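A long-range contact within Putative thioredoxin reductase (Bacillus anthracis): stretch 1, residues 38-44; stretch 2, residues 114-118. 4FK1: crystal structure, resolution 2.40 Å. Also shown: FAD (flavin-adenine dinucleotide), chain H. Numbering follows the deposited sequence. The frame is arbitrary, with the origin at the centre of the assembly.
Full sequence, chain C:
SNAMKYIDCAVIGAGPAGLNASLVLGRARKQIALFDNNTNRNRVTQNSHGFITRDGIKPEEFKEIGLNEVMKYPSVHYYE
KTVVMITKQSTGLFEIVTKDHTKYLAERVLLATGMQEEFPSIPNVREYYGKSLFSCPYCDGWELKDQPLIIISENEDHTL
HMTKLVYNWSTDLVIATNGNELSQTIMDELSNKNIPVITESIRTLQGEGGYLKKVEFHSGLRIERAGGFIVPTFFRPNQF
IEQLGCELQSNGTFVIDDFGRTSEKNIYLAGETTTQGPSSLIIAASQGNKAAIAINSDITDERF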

# COMPACT_ATOMS: atom_id res chain seq x y z
N ASN C 38 15.52 2.52 -15.96
CA ASN C 38 16.44 1.90 -15.01
C ASN C 38 17.26 2.88 -14.18
O ASN C 38 18.46 2.69 -14.01
CB ASN C 38 17.35 0.91 -15.76
CG ASN C 38 16.56 -0.19 -16.47
OD1 ASN C 38 15.67 -0.80 -15.87
ND2 ASN C 38 16.85 -0.41 -17.75
N THR C 39 16.61 3.91 -13.65
CA THR C 39 17.30 4.90 -12.82
C THR C 39 16.67 4.99 -11.44
O THR C 39 16.81 5.99 -10.75
CB THR C 39 17.31 6.33 -13.44
OG1 THR C 39 15.97 6.77 -13.72
CG2 THR C 39 18.16 6.36 -14.72
N ASN C 40 15.96 3.94 -11.06
CA ASN C 40 15.42 3.81 -9.70
C ASN C 40 16.51 3.97 -8.61
O ASN C 40 17.57 3.34 -8.67
CB ASN C 40 14.67 2.46 -9.56
CG ASN C 40 15.49 1.26 -10.08
OD1 ASN C 40 15.95 1.24 -11.22
ND2 ASN C 40 15.67 0.25 -9.22
N ARG C 41 16.25 4.84 -7.62
CA ARG C 41 17.21 5.14 -6.54
C ARG C 41 17.67 3.86 -5.84
O ARG C 41 18.85 3.70 -5.53
CB ARG C 41 16.63 6.18 -5.53
CG ARG C 41 15.38 5.69 -4.75
CD ARG C 41 14.65 6.73 -3.86
NE ARG C 41 15.25 6.83 -2.54
CZ ARG C 41 14.66 6.55 -1.38
NH1 ARG C 41 13.41 6.13 -1.32
NH2 ARG C 41 15.35 6.68 -0.26
N ASN C 42 16.75 2.92 -5.63
CA ASN C 42 17.09 1.67 -4.94
C ASN C 42 17.87 0.65 -5.76
O ASN C 42 18.08 -0.47 -5.31
CB ASN C 42 15.85 1.03 -4.31
CG ASN C 42 14.99 0.25 -5.32
OD1 ASN C 42 15.12 0.42 -6.54
ND2 ASN C 42 14.10 -0.61 -4.80
N ARG C 43 18.30 1.00 -6.96
CA ARG C 43 19.06 0.05 -7.74
C ARG C 43 20.44 -0.19 -7.11
O ARG C 43 21.08 -1.20 -7.38
CB ARG C 43 19.21 0.51 -9.19
CG ARG C 43 20.28 1.57 -9.42
CD ARG C 43 20.07 2.22 -10.79
NE ARG C 43 20.87 3.44 -10.99
CZ ARG C 43 20.57 4.63 -10.47
NH1 ARG C 43 19.49 4.78 -9.71
NH2 ARG C 43 21.34 5.68 -10.71
N VAL C 44 20.87 0.75 -6.25
CA VAL C 44 22.20 0.71 -5.65
C VAL C 44 22.28 -0.21 -4.45
O VAL C 44 23.36 -0.45 -3.94
CB VAL C 44 22.68 2.11 -5.20
CG1 VAL C 44 22.66 3.08 -6.37
CG2 VAL C 44 21.84 2.61 -4.04
PA FAD H . 10.84 4.04 -8.03
O1A FAD H . 10.82 2.62 -7.79
O2A FAD H . 12.09 4.73 -7.80
O5B FAD H . 10.42 4.19 -9.52
C5B FAD H . 10.78 5.25 -10.34
C4B FAD H . 10.91 4.67 -11.71
O4B FAD H . 10.74 5.72 -12.63
C3B FAD H . 12.29 4.12 -11.90
O3B FAD H . 12.21 2.79 -12.40
C2B FAD H . 12.89 4.97 -12.98
O2B FAD H . 13.62 4.12 -13.84
C1B FAD H . 11.67 5.54 -13.66
N9A FAD H . 11.93 6.81 -14.34
C8A FAD H . 12.23 7.97 -13.76
N7A FAD H . 12.41 8.92 -14.68
C5A FAD H . 12.22 8.37 -15.87
C6A FAD H . 12.25 8.82 -17.26
N6A FAD H . 12.53 10.09 -17.56
N1A FAD H . 12.00 7.94 -18.20
C2A FAD H . 11.71 6.67 -17.92
N3A FAD H . 11.66 6.19 -16.69
C4A FAD H . 11.90 6.98 -15.64
N1 FAD H . 12.08 0.34 0.34
C2 FAD H . 11.64 -0.75 0.98
O2 FAD H . 10.44 -0.93 1.06
N3 FAD H . 12.44 -1.62 1.55
C4 FAD H . 13.75 -1.47 1.51
O4 FAD H . 14.47 -2.29 2.06
C4X FAD H . 14.32 -0.31 0.83
N5 FAD H . 15.63 -0.11 0.77
C5X FAD H . 16.11 0.95 0.13
C6 FAD H . 17.47 1.13 0.08
C7 FAD H . 18.01 2.21 -0.57
C7M FAD H . 19.49 2.39 -0.62
C8 FAD H . 17.11 3.17 -1.21
C8M FAD H . 17.68 4.35 -1.93
C9 FAD H . 15.75 3.00 -1.16
C9A FAD H . 15.21 1.92 -0.51
N10 FAD H . 13.83 1.73 -0.46
C10 FAD H . 13.37 0.62 0.22
C1' FAD H . 12.93 2.69 -1.07
C2' FAD H . 12.19 2.15 -2.27
O2' FAD H . 13.15 1.95 -3.26
C3' FAD H . 11.22 3.21 -2.75
O3' FAD H . 10.44 3.56 -1.65
C4' FAD H . 10.31 2.76 -3.87
O4' FAD H . 11.10 2.45 -4.99
C5' FAD H . 9.35 3.83 -4.30
O5' FAD H . 8.75 3.38 -5.49
P FAD H . 8.34 4.29 -6.69
O1P FAD H . 7.67 3.48 -7.68
O2P FAD H . 7.62 5.43 -6.18
O3P FAD H . 9.69 4.82 -7.30
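Stretch 2 114-118: GMQEE

This is a small, polar contact, 232 Å² of surface buried with both sides summed, in which an arginine–glutamate salt bridge and a bridging water join a 3-10 turn to the start of a strand beside the FAD, with a second water lying between the turn and the loop before the strand. Stretch 1 runs as loop through Asn-40 and then winds into a 3-10 segment at 41-44; the turn is closed by Arg-43 N bonding to Asn-40 O (3.0 Å), and Arg-43 NH1 reaches back to the same Asn-40 O (2.6 Å). Stretch 2 is extended: loop at Gly-114 and Met-115, strand from Gln-116 to Glu-118. The backbones come nearest at Arg-41 and Gln-116, whose CA atoms lie 5.9 Å apart, and no direct backbone hydrogen bond links them.

Arg-41 is the centre of the contact. Its CA-to-CB bond points toward stretch 2, and with chi1 p and chi2 t the side chain passes Met-115, CD lying 3.6 Å from Met-115 O, to meet Glu-117. There Arg-41 NE donates to Glu-117 OE2 at 2.7 Å and 169°, nearly straight, as the salt bridge; Arg-41 NH2 adds a weak bond to the same OE2 (3.2 Å, 132°). The carboxylate oxygen lies at the edge of the guanidinium, near its plane, where the N-H groups point, while FAD C8M lies over one face. Glu-117 OE2 is also 3.2 Å from FAD C8M, so the ion pair packs directly against the flavin methyl.

Water carries the contact to the backbone of Arg-41. Water 1 accepts from Arg-41 N (2.7 Å) and lies within hydrogen-bonding reach of Met-115 O (3.0 Å) and FAD O2A (2.7 Å). Water 2 donates to Arg-41 O (2.9 Å) and to Glu-117 OE1 (2.6 Å), so both carboxylate oxygens of Glu-117 are tied to Arg-41, one directly and one through solvent.

Gln-116 starts out away from stretch 1, but its side chain bends back over the turn, and its amide lies close to Thr-39, Arg-41 and Arg-43. Met-115, a selenomethionine, leads its side-chain end away and meets Arg-41 through its carbonyl. Gly-114, with phi at 75°, passes close to the cofactor, its CA 3.6 Å from FAD O3P; an ideal CB here would fall 2.6 Å from FAD O2A and clash. On stretch 1, Thr-39 N donates to FAD O2B (3.0 Å, 169°), so both stretches adjoin the cofactor as well as each other.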

# COMPACT_ATOMS: atom_id res chain seq x y z
N GLY C 114 9.42 8.47 -9.19
CA GLY C 114 10.31 8.26 -8.05
C GLY C 114 11.02 9.55 -7.68
O GLY C 114 10.72 10.63 -8.21
N MSE C 115 11.97 9.43 -6.77
CA MSE C 115 12.78 10.56 -6.37
C MSE C 115 14.25 10.19 -6.43
O MSE C 115 14.62 9.04 -6.67
CB MSE C 115 12.39 11.04 -4.96
CG MSE C 115 10.93 11.46 -4.81
SE MSE C 115 10.50 13.08 -5.84
CE MSE C 115 11.38 14.39 -4.70
N GLN C 116 15.11 11.19 -6.23
CA GLN C 116 16.54 10.98 -6.34
C GLN C 116 17.22 11.69 -5.17
O GLN C 116 16.76 12.75 -4.75
CB GLN C 116 17.04 11.48 -7.69
CG GLN C 116 18.19 10.66 -8.26
CD GLN C 116 17.82 9.21 -8.52
OE1 GLN C 116 16.73 8.90 -9.00
NE2 GLN C 116 18.74 8.31 -8.21
N GLU C 117 18.28 11.09 -4.62
CA GLU C 117 18.96 11.66 -3.45
C GLU C 117 19.91 12.80 -3.77
O GLU C 117 20.64 12.75 -4.76
CB GLU C 117 19.75 10.61 -2.67
CG GLU C 117 18.93 9.63 -1.87
CD GLU C 117 18.56 8.37 -2.65
OE1 GLU C 117 19.06 8.18 -3.79
OE2 GLU C 117 17.76 7.57 -2.12
N GLU C 118 19.88 13.83 -2.92
CA GLU C 118 20.98 14.79 -2.80
C GLU C 118 21.73 14.45 -1.51
O GLU C 118 21.12 14.37 -0.44
CB GLU C 118 20.45 16.22 -2.73
CG GLU C 118 21.11 17.15 -3.73
CD GLU C 118 20.63 18.58 -3.61
OE1 GLU C 118 19.58 18.80 -2.96
OE2 GLU C 118 21.30 19.48 -4.17
O HOH W 1 14.10 6.46 -8.03
O HOH W 2 20.27 6.23 -5.08